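Putative dehydrogenase (Pseudomonas fluorescens, PDB 6UUG) is the flavin-dependent methanesulfinate monooxygenase MsuC, the oxygenase component of a two-component system in bacterial sulfur assimilation, built on an acyl-CoA dehydrogenase-like fold. Local coordinates at residues S169-A181 and I192-N206. Residues are numbered along the deposited sequence; the frame is centred on the assembly and turned at random.
Sequences SGASDSQMLIASA and IAAIPSGRSGITLHN
Leu177 and Ile195 trade backbone hydrogen bonds in both directions, and Ala179 and Ala193 do the same two residues further on, so strands 176-181 and 192-196 run antiparallel with four nearly straight N-H...O=C bonds. Between these rungs, Ile178 faces Ala194 as a non-hydrogen-bonded pair, its CA lying 3.4 Å from Ala193 O in a CA-H...O contact. Past the Leu177-Ile195 pair, Ser197 N donates to Gln175 O at 3.1 Å, reaching the oxygen from above the carbonyl plane.

Side-chain hydroxyls take over at this end. Ser197 OG donates to Ser174 OG at 2.7 Å, and Ser174 OG in turn donates to Ala171 O, 2.6 Å away, within the type II turn 171-174. With chi1 at 74°, Ser174 OG sits between its backbone N and carbonyl carbon, where it can serve both partners. With an alanine here, Ser197 OG would probably be left to turn in search of another acceptor, and the turn is likely to rely on its weak backbone bond from Ser174 N to Ala171 O.

The two strands form a beta hairpin in the middle beta domain of the acyl-CoA dehydrogenase fold, with strand 139-142 alongside 176-183.

Apolar packing occupies both faces. On one, Ile178 CG2 meets Ile192 CG2 at 3.5 Å and Ile178 CD1 reaches Ala194 CB; helix 100-119 covers Ile178 through Met112 and Val116. On this side too, Met176, bent at chi2 and chi3, curls its CE back over the Ile195 backbone, 3.7 Å from Ile195 C. On the other face, Leu177 CD1 approaches Ile202 CD1 at 4.3 Å. Away from the hairpin, Leu204 packs against the 171-174 turn, laying CD2 against Ala171 CB at 3.9 Å.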
loop_
_atom_site.group_PDB
_atom_site.type_symbol
_atom_site.label_atom_id
_atom_site.label_comp_id
_atom_site.label_asym_id
_atom_site.label_seq_id
_atom_site.Cartn_x
_atom_site.Cartn_y
_atom_site.Cartn_z
ATOM N N SER A 169 -12.584 -23.130 22.057
ATOM C CA SER A 169 -13.415 -21.933 22.009
ATOM C C SER A 169 -14.801 -22.183 22.597
ATOM O O SER A 169 -15.584 -22.976 22.058
ATOM C CB SER A 169 -13.525 -21.424 20.567
ATOM O OG SER A 169 -12.238 -21.191 20.013
ATOM N N GLY A 170 -15.098 -21.533 23.719
ATOM C CA GLY A 170 -16.427 -21.603 24.296
ATOM C C GLY A 170 -16.803 -22.939 24.900
ATOM O O GLY A 170 -17.990 -23.285 24.924
ATOM N N ALA A 171 -15.828 -23.707 25.395
ATOM C CA ALA A 171 -16.179 -24.959 26.057
ATOM C C ALA A 171 -16.782 -24.708 27.434
ATOM O O ALA A 171 -17.658 -25.463 27.880
ATOM C CB ALA A 171 -14.953 -25.872 26.154
ATOM N N SER A 172 -16.345 -23.651 28.111
ATOM C CA SER A 172 -16.888 -23.319 29.419
ATOM C C SER A 172 -18.333 -22.853 29.291
ATOM O O SER A 172 -18.725 -22.242 28.293
ATOM C CB SER A 172 -16.049 -22.230 30.082
ATOM O OG SER A 172 -14.679 -22.569 30.021
ATOM N N ASP A 173 -19.126 -23.151 30.322
ATOM C CA ASP A 173 -20.545 -22.800 30.343
ATOM C C ASP A 173 -21.275 -23.353 29.118
ATOM O O ASP A 173 -22.187 -22.726 28.580
ATOM C CB ASP A 173 -20.730 -21.285 30.458
ATOM C CG ASP A 173 -22.178 -20.879 30.639
ATOM O OD1 ASP A 173 -22.849 -21.442 31.538
ATOM O OD2 ASP A 173 -22.641 -19.996 29.878
ATOM N N SER A 174 -20.872 -24.523 28.651
ATOM C CA SER A 174 -21.546 -25.155 27.528
ATOM C C SER A 174 -22.245 -26.423 27.995
ATOM O O SER A 174 -21.927 -26.987 29.046
ATOM C CB SER A 174 -20.571 -25.474 26.385
ATOM O OG SER A 174 -19.735 -26.582 26.686
ATOM N N GLN A 175 -23.227 -26.847 27.205
ATOM C CA GLN A 175 -23.956 -28.080 27.472
ATOM C C GLN A 175 -23.433 -29.258 26.669
ATOM O O GLN A 175 -23.434 -30.394 27.165
ATOM C CB GLN A 175 -25.451 -27.882 27.181
ATOM C CG GLN A 175 -26.221 -27.135 28.272
ATOM C CD GLN A 175 -25.706 -25.734 28.521
ATOM O OE1 GLN A 175 -25.810 -24.853 27.661
ATOM N NE2 GLN A 175 -25.147 -25.511 29.713
ATOM N N MET A 176 -22.973 -29.015 25.447
ATOM C CA MET A 176 -22.452 -30.056 24.581
ATOM C C MET A 176 -21.141 -29.580 23.978
ATOM O O MET A 176 -20.927 -28.375 23.803
ATOM C CB MET A 176 -23.444 -30.418 23.465
ATOM C CG MET A 176 -24.740 -31.075 23.937
ATOM S SD MET A 176 -24.487 -32.762 24.541
ATOM C CE MET A 176 -23.929 -33.604 23.059
ATOM N N LEU A 177 -20.265 -30.543 23.679
ATOM C CA LEU A 177 -18.972 -30.293 23.052
ATOM C C LEU A 177 -18.810 -31.182 21.833
ATOM O O LEU A 177 -19.258 -32.332 21.812
ATOM C CB LEU A 177 -17.789 -30.584 23.988
ATOM C CG LEU A 177 -17.601 -29.838 25.290
ATOM C CD1 LEU A 177 -16.414 -30.448 26.008
ATOM C CD2 LEU A 177 -17.359 -28.369 24.999
ATOM N N ILE A 178 -18.154 -30.642 20.818
ATOM C CA ILE A 178 -17.621 -31.432 19.720
ATOM C C ILE A 178 -16.143 -31.649 20.027
ATOM O O ILE A 178 -15.364 -30.694 20.043
ATOM C CB ILE A 178 -17.807 -30.732 18.369
ATOM C CG1 ILE A 178 -19.291 -30.440 18.098
ATOM C CG2 ILE A 178 -17.182 -31.560 17.265
ATOM C CD1 ILE A 178 -20.053 -31.617 17.554
ATOM N N ALA A 179 -15.746 -32.895 20.270
ATOM C CA ALA A 179 -14.374 -33.218 20.651
ATOM C C ALA A 179 -13.758 -34.149 19.620
ATOM O O ALA A 179 -14.436 -35.027 19.081
ATOM C CB ALA A 179 -14.323 -33.877 22.042
ATOM N N SER A 180 -12.466 -33.971 19.354
ATOM C CA SER A 180 -11.754 -34.850 18.440
ATOM C C SER A 180 -10.661 -35.617 19.176
ATOM O O SER A 180 -10.156 -35.191 20.218
ATOM C CB SER A 180 -11.133 -34.073 17.278
ATOM O OG SER A 180 -10.294 -33.038 17.750
ATOM N N ALA A 181 -10.296 -36.759 18.596
ATOM C CA ALA A 181 -9.209 -37.588 19.092
ATOM C C ALA A 181 -8.623 -38.341 17.909
ATOM O O ALA A 181 -9.278 -38.510 16.881
ATOM C CB ALA A 181 -9.685 -38.566 20.174
ATOM N N ILE A 192 -14.294 -37.813 15.490
ATOM C CA ILE A 192 -15.063 -36.707 16.053
ATOM C C ILE A 192 -16.258 -37.268 16.816
ATOM O O ILE A 192 -16.924 -38.192 16.340
ATOM C CB ILE A 192 -15.549 -35.740 14.955
ATOM C CG1 ILE A 192 -14.460 -35.493 13.896
ATOM C CG2 ILE A 192 -16.026 -34.441 15.583
ATOM C CD1 ILE A 192 -13.258 -34.792 14.415
ATOM N N ALA A 193 -16.541 -36.698 17.985
ATOM C CA ALA A 193 -17.685 -37.116 18.788
ATOM C C ALA A 193 -18.391 -35.894 19.359
ATOM O O ALA A 193 -17.774 -34.852 19.575
ATOM C CB ALA A 193 -17.254 -38.050 19.932
ATOM N N ALA A 194 -19.694 -36.031 19.608
ATOM C CA ALA A 194 -20.480 -35.028 20.319
ATOM C C ALA A 194 -20.822 -35.576 21.700
ATOM O O ALA A 194 -21.493 -36.605 21.805
ATOM C CB ALA A 194 -21.757 -34.681 19.556
ATOM N N ILE A 195 -20.369 -34.901 22.750
ATOM C CA ILE A 195 -20.530 -35.441 24.101
ATOM C C ILE A 195 -20.879 -34.319 25.065
ATOM O O ILE A 195 -20.568 -33.143 24.819
ATOM C CB ILE A 195 -19.261 -36.180 24.582
ATOM C CG1 ILE A 195 -18.048 -35.255 24.587
ATOM C CG2 ILE A 195 -18.989 -37.417 23.727
ATOM C CD1 ILE A 195 -16.771 -35.957 25.022
ATOM N N PRO A 196 -21.565 -34.647 26.165
ATOM C CA PRO A 196 -21.925 -33.615 27.146
ATOM C C PRO A 196 -20.684 -32.975 27.743
ATOM O O PRO A 196 -19.693 -33.651 28.034
ATOM C CB PRO A 196 -22.720 -34.389 28.206
ATOM C CG PRO A 196 -23.189 -35.610 27.518
ATOM C CD PRO A 196 -22.123 -35.963 26.522
ATOM N N SER A 197 -20.745 -31.650 27.928
ATOM C CA SER A 197 -19.564 -30.925 28.384
ATOM C C SER A 197 -19.222 -31.230 29.833
ATOM O O SER A 197 -18.072 -31.040 30.233
ATOM C CB SER A 197 -19.763 -29.420 28.206
ATOM O OG SER A 197 -20.353 -29.154 26.945
ATOM N N GLY A 198 -20.183 -31.689 30.623
ATOM C CA GLY A 198 -19.907 -32.045 32.000
ATOM C C GLY A 198 -19.615 -33.509 32.245
ATOM O O GLY A 198 -19.598 -33.935 33.407
ATOM N N ARG A 199 -19.381 -34.295 31.196
ATOM C CA ARG A 199 -19.148 -35.721 31.369
ATOM C C ARG A 199 -17.902 -35.974 32.210
ATOM O O ARG A 199 -16.895 -35.273 32.086
ATOM C CB ARG A 199 -19.008 -36.407 30.014
ATOM C CG ARG A 199 -18.608 -37.867 30.125
ATOM C CD ARG A 199 -18.888 -38.610 28.856
ATOM N NE ARG A 199 -20.320 -38.694 28.589
ATOM C CZ ARG A 199 -20.823 -39.149 27.450
ATOM N NH1 ARG A 199 -20.006 -39.540 26.485
ATOM N NH2 ARG A 199 -22.135 -39.203 27.264
ATOM N N SER A 200 -17.981 -36.996 33.064
ATOM C CA SER A 200 -16.870 -37.363 33.936
ATOM C C SER A 200 -15.579 -37.545 33.150
ATOM O O SER A 200 -15.553 -38.199 32.104
ATOM C CB SER A 200 -17.204 -38.650 34.693
ATOM O OG SER A 200 -16.096 -39.065 35.472
ATOM N N GLY A 201 -14.499 -36.965 33.666
ATOM C CA GLY A 201 -13.206 -37.053 33.025
ATOM C C GLY A 201 -12.800 -35.825 32.238
ATOM O O GLY A 201 -11.635 -35.733 31.829
ATOM N N ILE A 202 -13.714 -34.886 32.008
ATOM C CA ILE A 202 -13.413 -33.655 31.288
ATOM C C ILE A 202 -13.097 -32.565 32.294
ATOM O O ILE A 202 -13.905 -32.280 33.188
ATOM C CB ILE A 202 -14.581 -33.231 30.381
ATOM C CG1 ILE A 202 -14.880 -34.314 29.342
ATOM C CG2 ILE A 202 -14.257 -31.903 29.698
ATOM C CD1 ILE A 202 -16.034 -33.962 28.439
ATOM N N THR A 203 -11.929 -31.946 32.146
ATOM C CA THR A 203 -11.520 -30.812 32.967
ATOM C C THR A 203 -11.225 -29.638 32.045
ATOM O O THR A 203 -10.243 -29.665 31.298
ATOM C CB THR A 203 -10.297 -31.155 33.809
ATOM O OG1 THR A 203 -10.625 -32.227 34.700
ATOM C CG2 THR A 203 -9.864 -29.944 34.608
ATOM N N LEU A 204 -12.080 -28.616 32.097
ATOM C CA LEU A 204 -11.942 -27.415 31.276
ATOM C C LEU A 204 -11.195 -26.359 32.087
ATOM O O LEU A 204 -11.720 -25.838 33.076
ATOM C CB LEU A 204 -13.314 -26.909 30.835
ATOM C CG LEU A 204 -14.246 -27.905 30.139
ATOM C CD1 LEU A 204 -15.620 -27.292 29.915
ATOM C CD2 LEU A 204 -13.649 -28.377 28.824
ATOM N N HIS A 205 -9.973 -26.030 31.658
ATOM C CA HIS A 205 -9.085 -25.221 32.489
ATOM C C HIS A 205 -9.469 -23.749 32.513
ATOM O O HIS A 205 -9.261 -23.084 33.536
ATOM C CB HIS A 205 -7.646 -25.380 32.013
ATOM C CG HIS A 205 -7.139 -26.781 32.116
ATOM N ND1 HIS A 205 -7.294 -27.541 33.255
ATOM C CD2 HIS A 205 -6.493 -27.568 31.222
ATOM C CE1 HIS A 205 -6.761 -28.735 33.062
ATOM N NE2 HIS A 205 -6.267 -28.775 31.836
ATOM N N ASN A 206 -10.020 -23.229 31.416
ATOM C CA ASN A 206 -10.392 -21.820 31.308
ATOM C C ASN A 206 -9.201 -20.922 31.642
ATOM O O ASN A 206 -9.296 -19.979 32.430
ATOM C CB ASN A 206 -11.597 -21.495 32.195
ATOM C CG ASN A 206 -12.529 -20.469 31.564
ATOM O OD1 ASN A 206 -12.155 -19.758 30.625
ATOM N ND2 ASN A 206 -13.753 -20.392 32.079
#